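Local coordinates for group 1 truncated hemoglobin GlbN (Synechocystis sp., PDB 1S69), which binds oxygen very tightly at a heme iron and releases it slowly, as a monomeric truncated hemoglobin of cyanobacteria, at residues V18-F21 with Y22-V25; G63-M66 with R67-H70; G78-G81 with E82-D85. One frame throughout, in Å; residues are numbered along the deposited sequence.

Contact 1 of 3, residues V18-F21 with Y22-V25; sequences VDKF and YERV. With CYN (cyanide ion), chain C.
The rings of F21 and Y22, neighbours on one helix, meet edge-to-face: the CD2-CE2 edge of F21 is directed at the face of Y22, with centroids 4.8 Å apart and planes at 59°. V25 covers a face of the F21 ring, its CG2 placed off-centre toward the rim in a CH-pi contact, 3.7 Å from the ring centroid. At the edge of the Y22 ring, close to its plane, lies the nitrogen of the cyanide bound in the heme pocket, and Y22 OH donates to that nitrogen in a very short hydrogen bond, OH to N 2.5 Å. Both Y22 OH and this nitrogen lie near the plane of the F21 ring, at its edge. F21 swings CG anti to the backbone N (chi1 163°), which carries its ring forward along the helix to V25, whereas Y22, its CG beside the backbone N (chi1 -75°), lies side by side with V18 and packs its CE2 against V18 CG1 at 3.8 Å. This is the B helix of the 2-on-2 globin fold, and its tyrosine works from the distal side as a hydrogen-bond donor to the iron ligand. Q43 on helix 40-54 also bonds to Y22 OH, so the hydroxyl is gripped from two partners. A phenylalanine in place of Y22 would probably leave the cyanide nitrogen without this donor and Q43 without its hydroxyl partner. Regular i to i+4 bonds carry the backbone through, among them V25 N to F21 O at 2.8 Å, in the carbonyl plane. On the outer side K20 NZ and E23 OE1 make a long salt bridge at 3.6 Å, while D19 turns to K48 on helix 40-54 and R24 reaches T94 and E97 on helix 81-98.

Contact 2 of 3, residues G63-M66 with R67-H70; sequences GRYM and REAH. With HEM (protoporphyrin IX containing Fe), chain D.
H70 and M66 meet beside the heme iron, which H70 NE2 binds at 2.1 Å. The other nitrogen of the imidazole, ND1, donates to M66 O at 2.7 Å; the carbonyl oxygen lies near the ring plane and accepts the N-H on a lone pair, with an N-H...O angle of 163°. That bond fixes the rotation of the ring about its CB-CG bond and is likely to make the imidazole a somewhat stronger electron donor to the iron. M66 runs alongside H70: its chain, bent at chi2 (-60°), brings SD to the edge of the H70 ring, 3.6 Å from CE1, and also to the porphyrin, with CE near the heme methyl CMA. Also in direct contact with the heme, R64 holds a propionate twice, through its backbone N to heme O2A at 2.8 Å and through NH1 to O1A at 3.0 Å. Y65 is the N-cap of helix 66-77; its carbonyl receives A69 N, while its own N-H goes to E68 OE2 at 2.8 Å, on the anti lone pair of that oxygen. E68 doubles back for this by placing CG between the backbone N and the carbonyl carbon (chi1 66°), and the same oxygen lies at the edge of the Y65 ring, 3.3 Å from CD1. R67 leans away to D120 and the C-terminal carboxylate of Q124. This is part of the proximal heme site of a globin: the F helix with its iron-binding histidine.

Contact 3 of 3, residues G78-G81 with E82-D85; sequences GLNG and EHFD. With HEM (protoporphyrin IX containing Fe), chain D.
N80 sets its CG between its own backbone N and carbonyl carbon (chi1 68°), which folds the amide forward over the first turn of helix 81-98, and H83 keeps CG beside its backbone N (chi1 -55°), turning its ring back toward the loop. The two side chains cross at about a right angle, yet their flat groups are almost parallel, amide and imidazole planes 1° apart, and N80 OD1 sits over one face of the H83 ring toward its rim. Two bonds run in opposite senses between these residues. H83 N donates to N80 OD1 at 3.2 Å, nearly in line with the amide C=O, and N80 N donates to H83 ND1 at 2.9 Å, the donor tilted somewhat from the ring plane. This reciprocal pair is a capping box, with a histidine nitrogen as the side-chain acceptor. E82 N adds a weak bond to the same OD1 at 2.9 Å, so one amide oxygen takes up two N-H groups at the start of the helix. G78 O lies at the edge of the imidazole, 3.2 Å from CE1. L79 CD1 touches both H83 CB and the heme vinyl carbon CAC, 3.3 Å from the latter, and F84 CA packs on heme CMC at 3.4 Å. The turn lines part of the heme pocket and links helix 66-77, where L79 meets H70, L73 and V74, to helix 81-98, whose F84 leans on K118 and V121 of helix 115-121; the H83 ring also meets F34 edge-to-face.

Overall arrangement
From the N terminus, contact 1 comes first, on helix 10-26, a helix on the distal side. Contact 2 follows where the long loop after helix 40-54 enters helix 66-77, and contact 3 lies where the next short loop enters helix 81-98. All three are local, formed in series along the chain, so none nests within or crosses another. Contacts 1 and 2 lie on opposite sides of the chain's centre, their centres about 20 Å apart, with the heme between them. Contacts 2 and 3 touch, H70 CB to L79 CD2 at 4.1 Å, packing helix 66-77 against the loop before helix 81-98; both touch the heme, while contact 1 reaches its bound cyanide.

Contact 1 of 3, residues V18-F21 with Y22-V25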
# COMPACT_ATOMS: atom_id res chain seq x y z
N VAL A 18 4.92 0.87 -6.77
CA VAL A 18 3.58 1.44 -6.69
C VAL A 18 2.81 1.30 -8.02
O VAL A 18 1.63 0.96 -8.06
CB VAL A 18 3.60 2.91 -6.18
CG1 VAL A 18 2.22 3.59 -6.35
CG2 VAL A 18 3.95 2.94 -4.64
N ASP A 19 3.50 1.55 -9.11
CA ASP A 19 2.87 1.46 -10.42
C ASP A 19 2.40 0.05 -10.72
O ASP A 19 1.24 -0.18 -11.13
CB ASP A 19 3.83 1.88 -11.52
CG ASP A 19 4.02 3.35 -11.59
OD1 ASP A 19 3.33 4.17 -10.96
OD2 ASP A 19 4.91 3.82 -12.33
N LYS A 20 3.31 -0.87 -10.47
CA LYS A 20 3.09 -2.28 -10.66
C LYS A 20 2.03 -2.83 -9.71
O LYS A 20 1.21 -3.67 -10.07
CB LYS A 20 4.41 -3.06 -10.43
CG LYS A 20 5.51 -3.07 -11.55
CD LYS A 20 4.89 -3.07 -12.92
CE LYS A 20 5.65 -3.99 -13.95
NZ LYS A 20 5.11 -3.73 -15.36
N PHE A 21 2.06 -2.35 -8.47
CA PHE A 21 1.09 -2.77 -7.46
C PHE A 21 -0.36 -2.43 -7.93
O PHE A 21 -1.23 -3.28 -7.86
CB PHE A 21 1.48 -2.12 -6.10
CG PHE A 21 0.39 -2.13 -5.07
CD1 PHE A 21 -0.06 -3.34 -4.49
CD2 PHE A 21 -0.19 -0.92 -4.67
CE1 PHE A 21 -1.06 -3.34 -3.50
CE2 PHE A 21 -1.22 -0.92 -3.73
CZ PHE A 21 -1.65 -2.10 -3.14
N TYR A 22 -0.60 -1.20 -8.40
CA TYR A 22 -1.91 -0.81 -8.87
C TYR A 22 -2.32 -1.53 -10.12
O TYR A 22 -3.50 -1.87 -10.28
CB TYR A 22 -2.06 0.70 -8.96
CG TYR A 22 -2.22 1.30 -7.56
CD1 TYR A 22 -3.30 0.90 -6.73
CD2 TYR A 22 -1.23 2.18 -7.02
CE1 TYR A 22 -3.43 1.39 -5.42
CE2 TYR A 22 -1.36 2.67 -5.70
CZ TYR A 22 -2.46 2.25 -4.91
OH TYR A 22 -2.63 2.69 -3.62
N GLU A 23 -1.36 -1.84 -11.00
CA GLU A 23 -1.67 -2.75 -12.10
C GLU A 23 -2.21 -4.06 -11.59
O GLU A 23 -3.21 -4.54 -12.11
CB GLU A 23 -0.46 -3.00 -13.03
CG GLU A 23 -0.21 -1.75 -13.84
CD GLU A 23 1.05 -1.84 -14.70
OE1 GLU A 23 1.57 -2.98 -14.89
OE2 GLU A 23 1.48 -0.76 -15.15
N ARG A 24 -1.56 -4.63 -10.58
CA ARG A 24 -1.98 -5.89 -10.01
C ARG A 24 -3.36 -5.74 -9.32
O ARG A 24 -4.27 -6.59 -9.55
CB ARG A 24 -0.94 -6.39 -9.02
CG ARG A 24 -1.27 -7.79 -8.36
CD ARG A 24 -0.12 -8.30 -7.52
NE ARG A 24 1.15 -8.39 -8.27
CZ ARG A 24 1.62 -9.50 -8.88
NH1 ARG A 24 0.93 -10.63 -8.86
NH2 ARG A 24 2.78 -9.47 -9.53
N VAL A 25 -3.52 -4.71 -8.48
CA VAL A 25 -4.78 -4.40 -7.79
C VAL A 25 -5.97 -4.28 -8.77
O VAL A 25 -7.05 -4.79 -8.50
CB VAL A 25 -4.64 -3.11 -6.95
CG1 VAL A 25 -6.06 -2.54 -6.54
CG2 VAL A 25 -3.73 -3.37 -5.73
C CYN C . -4.67 2.02 -0.95
N CYN C . -4.15 1.74 -1.89

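Contact 2 of 3, residues G63-M66 with R67-H70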
# COMPACT_ATOMS: atom_id res chain seq x y z
N GLY A 63 -0.46 14.07 3.43
CA GLY A 63 -1.70 13.50 2.89
C GLY A 63 -2.58 13.07 4.04
O GLY A 63 -2.29 13.36 5.19
N ARG A 64 -3.65 12.37 3.75
CA ARG A 64 -4.63 11.97 4.79
C ARG A 64 -4.16 10.85 5.71
O ARG A 64 -3.30 10.03 5.34
CB ARG A 64 -5.91 11.50 4.14
CG ARG A 64 -6.77 12.62 3.57
CD ARG A 64 -8.01 12.02 2.93
NE ARG A 64 -8.77 13.04 2.24
CZ ARG A 64 -8.49 13.57 1.01
NH1 ARG A 64 -7.40 13.19 0.28
NH2 ARG A 64 -9.31 14.48 0.49
N TYR A 65 -4.70 10.86 6.94
CA TYR A 65 -4.56 9.71 7.83
C TYR A 65 -5.29 8.52 7.28
O TYR A 65 -6.33 8.69 6.63
CB TYR A 65 -5.05 10.06 9.23
CG TYR A 65 -4.11 11.05 9.86
CD1 TYR A 65 -4.34 12.42 9.76
CD2 TYR A 65 -2.99 10.60 10.55
CE1 TYR A 65 -3.49 13.35 10.32
CE2 TYR A 65 -2.11 11.51 11.14
CZ TYR A 65 -2.37 12.90 10.99
OH TYR A 65 -1.53 13.83 11.53
N MET A 66 -4.81 7.33 7.60
CA MET A 66 -5.42 6.08 7.06
C MET A 66 -6.87 5.90 7.41
O MET A 66 -7.65 5.37 6.61
CB MET A 66 -4.63 4.85 7.51
CG MET A 66 -3.24 4.82 6.82
SD MET A 66 -3.23 4.76 5.02
CE MET A 66 -2.98 6.50 4.64
N ARG A 67 -7.24 6.28 8.64
CA ARG A 67 -8.61 6.07 9.06
C ARG A 67 -9.57 6.96 8.25
O ARG A 67 -10.57 6.44 7.69
CB ARG A 67 -8.76 6.28 10.58
CG ARG A 67 -10.18 6.07 11.09
CD ARG A 67 -10.32 6.25 12.64
NE ARG A 67 -9.74 5.10 13.23
CZ ARG A 67 -10.40 4.03 13.67
NH1 ARG A 67 -11.70 4.03 13.77
NH2 ARG A 67 -9.72 3.00 14.13
N GLU A 68 -9.27 8.26 8.14
CA GLU A 68 -10.15 9.13 7.36
C GLU A 68 -10.08 8.75 5.87
O GLU A 68 -11.09 8.84 5.16
CB GLU A 68 -9.78 10.64 7.55
CG GLU A 68 -8.38 11.01 6.98
CD GLU A 68 -7.94 12.43 7.37
OE1 GLU A 68 -8.82 13.31 7.55
OE2 GLU A 68 -6.75 12.68 7.54
N ALA A 69 -8.90 8.33 5.39
CA ALA A 69 -8.71 7.98 3.99
C ALA A 69 -9.66 6.85 3.55
O ALA A 69 -10.12 6.84 2.42
CB ALA A 69 -7.30 7.59 3.74
N HIS A 70 -9.93 5.90 4.46
CA HIS A 70 -10.64 4.65 4.10
C HIS A 70 -12.04 4.60 4.66
O HIS A 70 -12.73 3.66 4.40
CB HIS A 70 -9.84 3.41 4.47
CG HIS A 70 -8.51 3.36 3.78
ND1 HIS A 70 -7.36 3.90 4.32
CD2 HIS A 70 -8.17 2.93 2.54
CE1 HIS A 70 -6.34 3.72 3.50
NE2 HIS A 70 -6.82 3.21 2.38
CHA HEM D . -6.52 5.72 -0.42
CHB HEM D . -2.62 3.72 1.73
CHC HEM D . -5.17 -0.33 2.49
CHD HEM D . -8.30 1.24 -0.90
C1A HEM D . -5.26 5.53 0.16
C2A HEM D . -4.22 6.54 0.25
C3A HEM D . -3.15 5.99 0.81
C4A HEM D . -3.44 4.62 1.10
CMA HEM D . -1.79 6.71 1.06
CAA HEM D . -4.41 7.99 -0.27
CBA HEM D . -4.65 8.82 1.00
CGA HEM D . -4.65 10.34 0.85
O1A HEM D . -5.69 10.77 0.39
O2A HEM D . -3.67 11.10 1.22
C1B HEM D . -3.02 2.47 2.15
C2B HEM D . -2.17 1.59 2.89
C3B HEM D . -2.88 0.45 3.15
C4B HEM D . -4.18 0.62 2.51
CMB HEM D . -0.71 1.96 3.33
CAB HEM D . -2.48 -0.90 3.86
CBB HEM D . -1.31 -1.59 3.67
C1C HEM D . -6.26 -0.26 1.62
C2C HEM D . -7.19 -1.33 1.37
C3C HEM D . -8.02 -0.88 0.40
C4C HEM D . -7.65 0.46 0.02
CMC HEM D . -7.13 -2.70 2.15
CAC HEM D . -9.20 -1.56 -0.32
CBC HEM D . -9.03 -2.77 -0.82
C1D HEM D . -8.13 2.57 -1.07
C2D HEM D . -8.96 3.41 -1.87
C3D HEM D . -8.40 4.78 -1.68
C4D HEM D . -7.31 4.67 -0.79
CMD HEM D . -10.15 3.02 -2.74
CAD HEM D . -8.87 6.07 -2.32
CBD HEM D . -10.02 6.43 -1.37
CGD HEM D . -10.95 7.39 -2.04
O1D HEM D . -10.67 8.58 -1.99
O2D HEM D . -11.97 6.98 -2.61
NA HEM D . -4.72 4.38 0.65
NB HEM D . -4.25 1.84 1.91
NC HEM D . -6.58 0.80 0.79
ND HEM D . -7.18 3.36 -0.41
FE HEM D . -5.70 2.61 0.72

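Contact 3 of 3, residues G78-G81 with E82-D85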
# COMPACT_ATOMS: atom_id res chain seq x y z
N GLY A 78 -18.45 -1.83 2.33
CA GLY A 78 -18.15 -3.13 2.91
C GLY A 78 -16.67 -3.46 3.05
O GLY A 78 -16.29 -4.65 3.18
N LEU A 79 -15.81 -2.45 3.08
CA LEU A 79 -14.36 -2.76 3.21
C LEU A 79 -14.11 -3.56 4.51
O LEU A 79 -14.44 -3.07 5.58
CB LEU A 79 -13.52 -1.47 3.22
CG LEU A 79 -11.99 -1.72 3.24
CD1 LEU A 79 -11.60 -2.23 1.82
CD2 LEU A 79 -11.25 -0.38 3.66
N ASN A 80 -13.47 -4.73 4.38
CA ASN A 80 -13.18 -5.64 5.49
C ASN A 80 -11.75 -6.30 5.47
O ASN A 80 -10.91 -5.98 4.62
CB ASN A 80 -14.29 -6.74 5.55
CG ASN A 80 -14.24 -7.69 4.34
OD1 ASN A 80 -13.17 -7.99 3.78
ND2 ASN A 80 -15.41 -8.15 3.92
N GLY A 81 -11.52 -7.25 6.39
CA GLY A 81 -10.23 -7.91 6.60
C GLY A 81 -9.75 -8.68 5.39
O GLY A 81 -8.54 -8.74 5.12
N GLU A 82 -10.68 -9.23 4.61
CA GLU A 82 -10.33 -9.98 3.41
C GLU A 82 -9.75 -9.07 2.33
O GLU A 82 -8.80 -9.45 1.67
CB GLU A 82 -11.55 -10.67 2.81
CG GLU A 82 -12.42 -11.29 3.86
CD GLU A 82 -11.82 -12.54 4.47
OE1 GLU A 82 -10.97 -12.45 5.44
OE2 GLU A 82 -12.24 -13.60 3.95
N HIS A 83 -10.38 -7.91 2.13
CA HIS A 83 -9.86 -6.87 1.22
C HIS A 83 -8.51 -6.40 1.69
O HIS A 83 -7.61 -6.26 0.89
CB HIS A 83 -10.80 -5.67 1.22
CG HIS A 83 -12.20 -6.05 0.89
ND1 HIS A 83 -13.30 -5.64 1.62
CD2 HIS A 83 -12.67 -6.85 -0.10
CE1 HIS A 83 -14.38 -6.17 1.08
NE2 HIS A 83 -14.01 -6.92 0.05
N PHE A 84 -8.38 -6.10 2.98
CA PHE A 84 -7.07 -5.74 3.57
C PHE A 84 -5.96 -6.80 3.25
O PHE A 84 -4.83 -6.47 2.83
CB PHE A 84 -7.24 -5.55 5.08
CG PHE A 84 -6.00 -4.98 5.75
CD1 PHE A 84 -5.84 -3.60 5.89
CD2 PHE A 84 -4.98 -5.84 6.18
CE1 PHE A 84 -4.69 -3.07 6.46
CE2 PHE A 84 -3.79 -5.32 6.78
CZ PHE A 84 -3.66 -3.94 6.93
N ASP A 85 -6.28 -8.06 3.48
CA ASP A 85 -5.31 -9.11 3.21
C ASP A 85 -4.97 -9.23 1.70
O ASP A 85 -3.83 -9.51 1.37
CB ASP A 85 -5.87 -10.44 3.70
CG ASP A 85 -5.91 -10.53 5.19
OD1 ASP A 85 -5.20 -9.82 5.94
OD2 ASP A 85 -6.70 -11.28 5.72
CHA HEM D . -6.52 5.72 -0.42
CHB HEM D . -2.62 3.72 1.73
CHC HEM D . -5.17 -0.33 2.49
CHD HEM D . -8.30 1.24 -0.90
C1A HEM D . -5.26 5.53 0.16
C2A HEM D . -4.22 6.54 0.25
C3A HEM D . -3.15 5.99 0.81
C4A HEM D . -3.44 4.62 1.10
CMA HEM D . -1.79 6.71 1.06
CAA HEM D . -4.41 7.99 -0.27
CBA HEM D . -4.65 8.82 1.00
CGA HEM D . -4.65 10.34 0.85
O1A HEM D . -5.69 10.77 0.39
O2A HEM D . -3.67 11.10 1.22
C1B HEM D . -3.02 2.47 2.15
C2B HEM D . -2.17 1.59 2.89
C3B HEM D . -2.88 0.45 3.15
C4B HEM D . -4.18 0.62 2.51
CMB HEM D . -0.71 1.96 3.33
CAB HEM D . -2.48 -0.90 3.86
CBB HEM D . -1.31 -1.59 3.67
C1C HEM D . -6.26 -0.26 1.62
C2C HEM D . -7.19 -1.33 1.37
C3C HEM D . -8.02 -0.88 0.40
C4C HEM D . -7.65 0.46 0.02
CMC HEM D . -7.13 -2.70 2.15
CAC HEM D . -9.20 -1.56 -0.32
CBC HEM D . -9.03 -2.77 -0.82
C1D HEM D . -8.13 2.57 -1.07
C2D HEM D . -8.96 3.41 -1.87
C3D HEM D . -8.40 4.78 -1.68
C4D HEM D . -7.31 4.67 -0.79
CMD HEM D . -10.15 3.02 -2.74
CAD HEM D . -8.87 6.07 -2.32
CBD HEM D . -10.02 6.43 -1.37
CGD HEM D . -10.95 7.39 -2.04
O1D HEM D . -10.67 8.58 -1.99
O2D HEM D . -11.97 6.98 -2.61
NA HEM D . -4.72 4.38 0.65
NB HEM D . -4.25 1.84 1.91
NC HEM D . -6.58 0.80 0.79
ND HEM D . -7.18 3.36 -0.41
FE HEM D . -5.70 2.61 0.72